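Local coordinates for glucokinase (Enterococcus faecalis, PDB 2QM1), which probably phosphorylates glucose with ATP as a sugar kinase of the ROK family, and carries a bound zinc ion and a bound magnesium ion, at residues M241-D244 and R245-Y249; G307-A310 and G311-A315; S49-E52 and S53-R57. All blocks are in the same frame, centred on the assembly; numbering follows the deposited sequence.

Contact 1: residues M241-D244 and R245-Y249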
HETATM    1  N   MSE B 241      15.466 -15.022  21.974  1.00 46.50           N
HETATM    2  CA  MSE B 241      14.453 -14.124  22.514  1.00 48.03           C
HETATM    3  C   MSE B 241      14.433 -12.809  21.719  1.00 46.29           C
HETATM    4  O   MSE B 241      13.343 -12.320  21.395  1.00 46.01           O
HETATM    5  CB  MSE B 241      14.716 -13.872  24.001  1.00 48.04           C
HETATM    6  CG  MSE B 241      13.582 -13.196  24.779  1.00 50.29           C
HETATM    7 SE   MSE B 241      14.078 -12.714  26.629  0.55 55.71          SE
HETATM    8  CE  MSE B 241      13.655 -14.455  27.376  1.00 44.85           C
ATOM      9  N   VAL B 242      15.622 -12.278  21.389  1.00 44.67           N
ATOM     10  CA  VAL B 242      15.772 -11.005  20.623  1.00 44.27           C
ATOM     11  C   VAL B 242      15.300 -11.121  19.181  1.00 44.32           C
ATOM     12  O   VAL B 242      14.455 -10.349  18.753  1.00 43.78           O
ATOM     13  CB  VAL B 242      17.231 -10.446  20.651  1.00 44.47           C
ATOM     14  CG1 VAL B 242      17.321  -9.091  19.923  1.00 43.08           C
ATOM     15  CG2 VAL B 242      17.738 -10.324  22.092  1.00 43.36           C
ATOM     16  N   VAL B 243      15.851 -12.088  18.440  1.00 44.67           N
ATOM     17  CA  VAL B 243      15.344 -12.474  17.111  1.00 45.03           C
ATOM     18  C   VAL B 243      13.810 -12.638  17.071  1.00 44.72           C
ATOM     19  O   VAL B 243      13.169 -12.081  16.222  1.00 45.59           O
ATOM     20  CB  VAL B 243      16.040 -13.776  16.600  1.00 44.19           C
ATOM     21  CG1 VAL B 243      15.286 -14.412  15.488  1.00 46.10           C
ATOM     22  CG2 VAL B 243      17.471 -13.509  16.167  1.00 44.74           C
ATOM     23  N   ASP B 244      13.258 -13.404  17.996  1.00 45.05           N
ATOM     24  CA  ASP B 244      11.810 -13.595  18.183  1.00 45.39           C
ATOM     25  C   ASP B 244      11.021 -12.289  18.289  1.00 44.60           C
ATOM     26  O   ASP B 244      10.004 -12.089  17.623  1.00 43.64           O
ATOM     27  CB  ASP B 244      11.612 -14.379  19.466  1.00 45.74           C
ATOM     28  CG  ASP B 244      10.695 -15.535  19.303  1.00 50.46           C
ATOM     29  OD1 ASP B 244       9.610 -15.365  18.697  1.00 55.05           O
ATOM     30  OD2 ASP B 244      11.063 -16.640  19.789  1.00 57.00           O
ATOM     31  N   ARG B 245      11.513 -11.384  19.125  1.00 43.36           N
ATOM     32  CA  ARG B 245      10.889 -10.095  19.248  1.00 41.88           C
ATOM     33  C   ARG B 245      11.006  -9.322  17.933  1.00 40.27           C
ATOM     34  O   ARG B 245      10.043  -8.694  17.493  1.00 36.96           O
ATOM     35  CB  ARG B 245      11.533  -9.305  20.393  1.00 42.31           C
ATOM     36  CG  ARG B 245      10.905  -7.935  20.616  1.00 46.29           C
ATOM     37  CD  ARG B 245       9.364  -8.056  20.887  1.00 55.35           C
ATOM     38  NE  ARG B 245       9.122  -7.833  22.303  1.00 61.86           N
ATOM     39  CZ  ARG B 245       8.926  -8.777  23.193  1.00 62.64           C
ATOM     40  NH1 ARG B 245       8.770  -8.442  24.462  1.00 67.98           N
ATOM     41  NH2 ARG B 245       8.877 -10.042  22.818  1.00 66.90           N
ATOM     42  N   VAL B 246      12.197  -9.371  17.318  1.00 39.79           N
ATOM     43  CA  VAL B 246      12.462  -8.582  16.112  1.00 39.90           C
ATOM     44  C   VAL B 246      11.556  -9.039  14.954  1.00 40.11           C
ATOM     45  O   VAL B 246      11.006  -8.200  14.205  1.00 40.10           O
ATOM     46  CB  VAL B 246      13.998  -8.561  15.686  1.00 39.54           C
ATOM     47  CG1 VAL B 246      14.135  -8.088  14.275  1.00 41.01           C
ATOM     48  CG2 VAL B 246      14.860  -7.616  16.597  1.00 38.28           C
ATOM     49  N   CYS B 247      11.402 -10.352  14.806  1.00 39.61           N
ATOM     50  CA  CYS B 247      10.677 -10.915  13.653  1.00 39.89           C
ATOM     51  C   CYS B 247       9.174 -10.823  13.827  1.00 40.03           C
ATOM     52  O   CYS B 247       8.456 -10.763  12.829  1.00 40.13           O
ATOM     53  CB  CYS B 247      11.129 -12.354  13.390  1.00 39.10           C
ATOM     54  SG  CYS B 247      12.911 -12.364  12.849  1.00 41.49           S
ATOM     55  N   PHE B 248       8.725 -10.791  15.093  1.00 40.10           N
ATOM     56  CA  PHE B 248       7.330 -10.405  15.464  1.00 41.16           C
ATOM     57  C   PHE B 248       6.970  -9.072  14.780  1.00 40.84           C
ATOM     58  O   PHE B 248       5.992  -8.964  14.029  1.00 40.86           O
ATOM     59  CB  PHE B 248       7.165 -10.350  17.008  1.00 39.99           C
ATOM     60  CG  PHE B 248       5.835  -9.801  17.471  1.00 40.76           C
ATOM     61  CD1 PHE B 248       4.745 -10.647  17.659  1.00 40.73           C
ATOM     62  CD2 PHE B 248       5.669  -8.420  17.677  1.00 41.53           C
ATOM     63  CE1 PHE B 248       3.521 -10.138  18.054  1.00 42.34           C
ATOM     64  CE2 PHE B 248       4.464  -7.904  18.055  1.00 40.78           C
ATOM     65  CZ  PHE B 248       3.372  -8.779  18.254  1.00 44.04           C
ATOM     66  N   TYR B 249       7.799  -8.069  15.004  1.00 40.87           N
ATOM     67  CA  TYR B 249       7.503  -6.725  14.507  1.00 40.25           C
ATOM     68  C   TYR B 249       7.636  -6.677  12.991  1.00 40.04           C
ATOM     69  O   TYR B 249       6.837  -6.040  12.341  1.00 39.58           O
ATOM     70  CB  TYR B 249       8.462  -5.696  15.119  1.00 40.26           C
ATOM     71  CG  TYR B 249       8.218  -5.385  16.591  1.00 41.70           C
ATOM     72  CD1 TYR B 249       6.971  -4.960  17.038  1.00 40.47           C
ATOM     73  CD2 TYR B 249       9.251  -5.497  17.523  1.00 41.63           C
ATOM     74  CE1 TYR B 249       6.741  -4.654  18.393  1.00 42.45           C
ATOM     75  CE2 TYR B 249       9.038  -5.179  18.889  1.00 43.93           C
ATOM     76  CZ  TYR B 249       7.786  -4.757  19.300  1.00 43.73           C
ATOM     77  OH  TYR B 249       7.565  -4.459  20.624  1.00 45.88           O
TER
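Val243 and Cys247 meet on the buried side of one continuous helix: the CG1 methyl of Val243 lies 4.1 Å from Cys247 SG. The thiol is turned back toward the preceding turn because SG stands beside its own backbone N (chi1 -66°). One step round the helix, Val242 CG1 approaches Val246 CG2 at 4.4 Å, a looser touch of two methyls. Beneath these pairs Val242 O accepts the N-H of Val246 and Val243 O that of Cys247, each over 2.8 Å and nearly end-on to the carbonyl, the i to i+4 pattern of an alpha helix, here 237-261. The outer sides are looser: the bonds Arg245 N to Met241 O and Phe248 N to Asp244 O measure 3.1 Å, with donors tilted from the carbonyl plane. Met241 (selenomethionine here) and Arg245 send their ends away from the turn, the bent arginine chain reaching a bound glycerol. Asp244 OD1 is hydrogen-bonded to Tyr286 OH. Phe248 stands edge-to-face with Phe290 and also packs on Pro174 of the second subunit. The tight side is wedged between helices: Val243 and Cys247 against 277-289 and 225-233, Val242 and Val246 against 193-203.

Contact 2: residues G307-A310 and G311-A315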
ATOM      1  N   GLY B 307      22.204  -8.475  -3.262  1.00 43.41           N
ATOM      2  CA  GLY B 307      23.066  -7.789  -2.297  1.00 43.47           C
ATOM      3  C   GLY B 307      23.094  -6.314  -2.616  1.00 43.43           C
ATOM      4  O   GLY B 307      22.061  -5.735  -3.048  1.00 42.24           O
ATOM      5  N   ASN B 308      24.266  -5.696  -2.470  0.70 42.54           N
ATOM      6  CA  ASN B 308      24.319  -4.254  -2.576  0.70 42.34           C
ATOM      7  C   ASN B 308      24.344  -3.740  -4.015  0.70 42.95           C
ATOM      8  O   ASN B 308      24.362  -2.510  -4.214  0.70 42.89           O
ATOM      9  CB  ASN B 308      25.424  -3.643  -1.717  0.70 42.21           C
ATOM     10  CG  ASN B 308      26.843  -4.022  -2.179  0.70 40.90           C
ATOM     11  OD1 ASN B 308      27.822  -3.585  -1.592  0.70 45.23           O
ATOM     12  ND2 ASN B 308      26.949  -4.846  -3.183  0.70 37.17           N
ATOM     13  N   GLU B 309      24.370  -4.660  -4.994  1.00 42.36           N
ATOM     14  CA  GLU B 309      24.244  -4.270  -6.423  1.00 43.21           C
ATOM     15  C   GLU B 309      22.799  -3.907  -6.814  1.00 41.43           C
ATOM     16  O   GLU B 309      22.600  -3.289  -7.857  1.00 42.58           O
ATOM     17  CB  GLU B 309      24.818  -5.331  -7.392  1.00 42.47           C
ATOM     18  CG  GLU B 309      26.332  -5.371  -7.449  1.00 45.29           C
ATOM     19  CD  GLU B 309      26.894  -6.236  -8.582  1.00 47.15           C
ATOM     20  OE1 GLU B 309      28.128  -6.208  -8.798  1.00 52.51           O
ATOM     21  OE2 GLU B 309      26.115  -6.960  -9.239  1.00 54.90           O
ATOM     22  N   ALA B 310      21.785  -4.248  -6.008  1.00 40.53           N
ATOM     23  CA  ALA B 310      20.398  -3.907  -6.434  1.00 39.51           C
ATOM     24  C   ALA B 310      20.225  -2.443  -6.734  1.00 39.51           C
ATOM     25  O   ALA B 310      19.467  -2.088  -7.635  1.00 40.41           O
ATOM     26  CB  ALA B 310      19.312  -4.356  -5.424  1.00 39.62           C
ATOM     27  N   GLY B 311      20.902  -1.584  -5.982  1.00 38.64           N
ATOM     28  CA  GLY B 311      20.751  -0.131  -6.168  1.00 38.54           C
ATOM     29  C   GLY B 311      21.102   0.382  -7.552  1.00 39.62           C
ATOM     30  O   GLY B 311      20.312   1.092  -8.190  1.00 40.93           O
ATOM     31  N   VAL B 312      22.298   0.011  -7.990  1.00 38.74           N
ATOM     32  CA  VAL B 312      22.881   0.395  -9.264  1.00 38.88           C
ATOM     33  C   VAL B 312      22.118  -0.240 -10.467  1.00 38.84           C
ATOM     34  O   VAL B 312      21.847   0.420 -11.487  1.00 38.64           O
ATOM     35  CB  VAL B 312      24.439   0.122  -9.106  1.00 39.61           C
ATOM     36  CG1 VAL B 312      24.941  -1.305  -9.522  1.00 36.39           C
ATOM     37  CG2 VAL B 312      25.262   1.255  -9.412  1.00 38.07           C
ATOM     38  N   ILE B 313      21.683  -1.478 -10.264  1.00 38.46           N
ATOM     39  CA  ILE B 313      20.828  -2.233 -11.174  1.00 38.00           C
ATOM     40  C   ILE B 313      19.426  -1.598 -11.327  1.00 37.69           C
ATOM     41  O   ILE B 313      18.978  -1.324 -12.444  1.00 36.26           O
ATOM     42  CB  ILE B 313      20.775  -3.755 -10.755  1.00 37.92           C
ATOM     43  CG1 ILE B 313      22.139  -4.440 -11.011  1.00 37.37           C
ATOM     44  CG2 ILE B 313      19.674  -4.491 -11.515  1.00 38.79           C
ATOM     45  CD1 ILE B 313      22.268  -5.897 -10.459  1.00 39.26           C
ATOM     46  N   GLY B 314      18.758  -1.341 -10.210  1.00 37.43           N
ATOM     47  CA  GLY B 314      17.466  -0.667 -10.247  1.00 37.71           C
ATOM     48  C   GLY B 314      17.552   0.729 -10.812  1.00 38.54           C
ATOM     49  O   GLY B 314      16.671   1.132 -11.575  1.00 36.77           O
ATOM     50  N   ALA B 315      18.594   1.484 -10.394  1.00 39.57           N
ATOM     51  CA  ALA B 315      18.798   2.854 -10.878  1.00 40.09           C
ATOM     52  C   ALA B 315      18.953   2.863 -12.375  1.00 39.47           C
ATOM     53  O   ALA B 315      18.290   3.618 -13.077  1.00 38.25           O
ATOM     54  CB  ALA B 315      19.986   3.478 -10.246  1.00 39.84           C
TER
HETATM   55  O   HOH W   1      21.719  -1.894  -3.284  1.00 27.72           O
HETATM   56  O   HOH W   2      24.302  -0.531  -5.627  1.00 29.45           O
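Gly314 N donates to Ala310 O over 2.8 Å, and Ile313 N to Glu309 O over 3.1 Å, both nearly straight hydrogen bonds (N-H...O 167° and 168°). The second donor arrives almost end-on to its carbonyl, the first somewhat tilted from the carbonyl plane. The second bond ties the first turn of the helix to the lead-in, while the first already lies within helix 310-318. The N-H groups of the two preceding residues, Gly311 and Val312, donate to waters: one is 2.8 Å from Gly311 N, the other 3.1 Å from Val312 N. Both waters also lie by Asn308 O, but the first link is weak and the second doubtfully short. Around Glu309 O the packing closes in, with Ile313 CG1 at 3.4 Å and Val312 CG1 at 3.5 Å from this oxygen. Ile313 CG1 stands beside its own backbone N (chi1 -69°), and this carries CD1 back along the helix to within 4.0 Å of Glu309 CB, the two side chains crossing at a slant. Glu309 OE1 reaches on to a salt bridge with Lys32 NZ. Farther out, Ile313 rests on Trp127 and Leu23, and Val312 on Ala21. A C-terminal helix returning to pack on the N-terminal domain, with Gly311 about 11 Å from the bound magnesium ion, is consistent with the actin-like ATPase fold of ROK kinases.

Contact 3: residues S49-E52 and S53-R57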
ATOM      1  N   SER B  49      30.574  16.150  -8.000  1.00 37.06           N
ATOM      2  CA  SER B  49      31.449  14.988  -7.931  1.00 36.93           C
ATOM      3  C   SER B  49      30.931  13.820  -8.810  1.00 36.97           C
ATOM      4  O   SER B  49      31.720  13.054  -9.372  1.00 37.46           O
ATOM      5  CB  SER B  49      31.676  14.543  -6.488  1.00 36.07           C
ATOM      6  OG  SER B  49      30.532  13.925  -5.991  1.00 34.69           O
ATOM      7  N   ILE B  50      29.608  13.724  -8.950  1.00 37.12           N
ATOM      8  CA  ILE B  50      28.985  12.650  -9.710  1.00 36.71           C
ATOM      9  C   ILE B  50      29.208  12.959 -11.177  1.00 37.17           C
ATOM     10  O   ILE B  50      29.589  12.077 -11.946  1.00 36.48           O
ATOM     11  CB  ILE B  50      27.470  12.546  -9.359  1.00 36.97           C
ATOM     12  CG1 ILE B  50      27.277  12.084  -7.879  1.00 34.99           C
ATOM     13  CG2 ILE B  50      26.725  11.691 -10.359  1.00 34.45           C
ATOM     14  CD1 ILE B  50      25.725  12.019  -7.416  1.00 34.94           C
ATOM     15  N   ILE B  51      28.968  14.220 -11.553  1.00 37.00           N
ATOM     16  CA  ILE B  51      29.209  14.682 -12.921  1.00 36.93           C
ATOM     17  C   ILE B  51      30.661  14.439 -13.337  1.00 38.22           C
ATOM     18  O   ILE B  51      30.939  13.856 -14.408  1.00 37.91           O
ATOM     19  CB  ILE B  51      28.881  16.172 -13.025  1.00 38.00           C
ATOM     20  CG1 ILE B  51      27.346  16.394 -12.863  1.00 34.71           C
ATOM     21  CG2 ILE B  51      29.512  16.770 -14.314  1.00 34.75           C
ATOM     22  CD1 ILE B  51      26.944  17.891 -12.714  1.00 37.48           C
ATOM     23  N   GLU B  52      31.590  14.900 -12.489  1.00 37.74           N
ATOM     24  CA  GLU B  52      33.015  14.660 -12.680  1.00 38.56           C
ATOM     25  C   GLU B  52      33.418  13.200 -12.789  1.00 37.36           C
ATOM     26  O   GLU B  52      34.246  12.883 -13.620  1.00 34.56           O
ATOM     27  CB  GLU B  52      33.853  15.333 -11.597  1.00 38.54           C
ATOM     28  CG  GLU B  52      35.348  15.161 -11.747  1.00 45.47           C
ATOM     29  CD  GLU B  52      35.885  15.484 -13.156  1.00 50.92           C
ATOM     30  OE1 GLU B  52      36.848  14.811 -13.569  1.00 53.55           O
ATOM     31  OE2 GLU B  52      35.363  16.395 -13.843  1.00 53.07           O
ATOM     32  N   SER B  53      32.878  12.339 -11.921  1.00 36.64           N
ATOM     33  CA  SER B  53      33.258  10.931 -11.936  1.00 37.00           C
ATOM     34  C   SER B  53      32.810  10.257 -13.262  1.00 38.24           C
ATOM     35  O   SER B  53      33.526   9.443 -13.826  1.00 39.26           O
ATOM     36  CB  SER B  53      32.663  10.221 -10.721  1.00 37.21           C
ATOM     37  OG  SER B  53      32.935   8.826 -10.738  1.00 37.03           O
ATOM     38  N   ILE B  54      31.626  10.613 -13.761  1.00 37.97           N
ATOM     39  CA  ILE B  54      31.158  10.085 -15.033  1.00 37.47           C
ATOM     40  C   ILE B  54      31.912  10.680 -16.229  1.00 37.37           C
ATOM     41  O   ILE B  54      32.303   9.966 -17.142  1.00 36.54           O
ATOM     42  CB  ILE B  54      29.635  10.256 -15.171  1.00 38.46           C
ATOM     43  CG1 ILE B  54      28.908   9.256 -14.269  1.00 33.09           C
ATOM     44  CG2 ILE B  54      29.190  10.131 -16.664  1.00 37.31           C
ATOM     45  CD1 ILE B  54      27.494   9.618 -14.059  1.00 36.18           C
ATOM     46  N   ARG B  55      32.141  11.975 -16.220  1.00 36.88           N
ATOM     47  CA  ARG B  55      32.915  12.555 -17.291  1.00 38.29           C
ATOM     48  C   ARG B  55      34.293  11.855 -17.369  1.00 38.85           C
ATOM     49  O   ARG B  55      34.759  11.492 -18.458  1.00 36.49           O
ATOM     50  CB  ARG B  55      33.113  14.046 -17.061  1.00 39.52           C
ATOM     51  CG  ARG B  55      31.887  14.883 -17.351  1.00 40.51           C
ATOM     52  CD  ARG B  55      32.207  16.335 -17.066  1.00 43.65           C
ATOM     53  NE  ARG B  55      31.098  17.247 -17.375  1.00 46.26           N
ATOM     54  CZ  ARG B  55      30.980  18.479 -16.878  1.00 44.72           C
ATOM     55  NH1 ARG B  55      31.895  18.944 -16.044  1.00 37.41           N
ATOM     56  NH2 ARG B  55      29.935  19.237 -17.205  1.00 47.60           N
ATOM     57  N   HIS B  56      34.934  11.666 -16.206  1.00 37.82           N
ATOM     58  CA  HIS B  56      36.301  11.109 -16.159  1.00 38.45           C
ATOM     59  C   HIS B  56      36.378   9.651 -16.620  1.00 37.90           C
ATOM     60  O   HIS B  56      37.396   9.252 -17.179  1.00 38.15           O
ATOM     61  CB  HIS B  56      36.895  11.251 -14.749  1.00 37.61           C
ATOM     62  CG  HIS B  56      38.334  10.855 -14.644  1.00 39.31           C
ATOM     63  ND1 HIS B  56      39.367  11.687 -15.026  1.00 43.13           N
ATOM     64  CD2 HIS B  56      38.913   9.711 -14.198  1.00 37.39           C
ATOM     65  CE1 HIS B  56      40.521  11.077 -14.802  1.00 44.54           C
ATOM     66  NE2 HIS B  56      40.270   9.877 -14.305  1.00 37.99           N
ATOM     67  N   ARG B  57      35.308   8.882 -16.401  1.00 37.66           N
ATOM     68  CA  ARG B  57      35.263   7.437 -16.722  1.00 37.52           C
ATOM     69  C   ARG B  57      35.117   7.312 -18.227  1.00 38.58           C
ATOM     70  O   ARG B  57      35.838   6.550 -18.927  1.00 36.96           O
ATOM     71  CB  ARG B  57      34.078   6.780 -15.997  1.00 37.96           C
ATOM     72  CG  ARG B  57      34.025   5.250 -16.080  1.00 38.42           C
ATOM     73  CD  ARG B  57      35.078   4.685 -15.142  1.00 36.61           C
ATOM     74  NE  ARG B  57      35.081   3.234 -15.205  1.00 36.97           N
ATOM     75  CZ  ARG B  57      35.608   2.441 -14.280  1.00 34.78           C
ATOM     76  NH1 ARG B  57      36.271   2.971 -13.237  1.00 33.92           N
ATOM     77  NH2 ARG B  57      35.552   1.118 -14.462  1.00 32.98           N
TER
HETATM   78  O   HOH W   3      33.342  17.955 -14.235  1.00 33.70           O
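Ile51 and Arg55 run side by side, one turn apart, and the CG2 methyl of Ile51 sits over the centre of one face of the Arg55 guanidinium, 3.4 Å from CZ. The arginine chain is extended from CG to NE, and its first bond swings CG beside the backbone N (chi1 -76°), which lays the flat group back over the isoleucine. A second apolar touch, on the adjoining strip of the helix, Ile50 CG2 to Ile54 CD1 at 4.3 Å, faces Ile11 of the central strand 7-13. Helix 46-60 is thus amphipathic and covers a mixed sheet with strand order 3-2-1-4-5, the ribonuclease-H-like arrangement of the actin-type ATPase superfamily. Among the polar contacts, a water bridges Glu52 and Arg55: it donates to Glu52 OE2 over 2.6 Å and accepts from Arg55 NH1. Glu52 OE2 and Arg55 NH1 themselves stay 4.8 Å apart. Arg55 NH2 is hydrogen-bonded to Ala107 O on helix 100-108. Glu52 OE1 approaches His56 CB at 3.8 Å, with carboxylate and imidazole planes 51° apart. Backbone bonds run from Ser53, Ile54, Arg55 and His56 back to the residues four earlier; that of Arg55 N to Ile51 O spans 2.9 Å. The serine hydroxyls serve outside partners: Ser49 OG bonds to Ile46 O, and Ser53 OG to Trp33 NE1 on strand 29-36.

All three are local contacts in the same chain; contacts 1 and 3 are mid-helix turns, contact 2 a helix start. Contact 2 is the most buried, its centre about 9 Å from the chain centre, whereas contacts 1 and 3 lie 21 and 24 Å from it on opposite sides, their own centres about 44 Å apart. Contacts 2 and 3 both lean on strand 17-24, with nearest atoms about 10 Å apart, while contact 1 packs chiefly against other helices and reaches the second subunit. Place sets the chemistry: valines and a cysteine inside contact 1, water-bound N-H groups in contact 2, and a methyl against the face of a guanidinium with a water-bridged charge pair in contact 3.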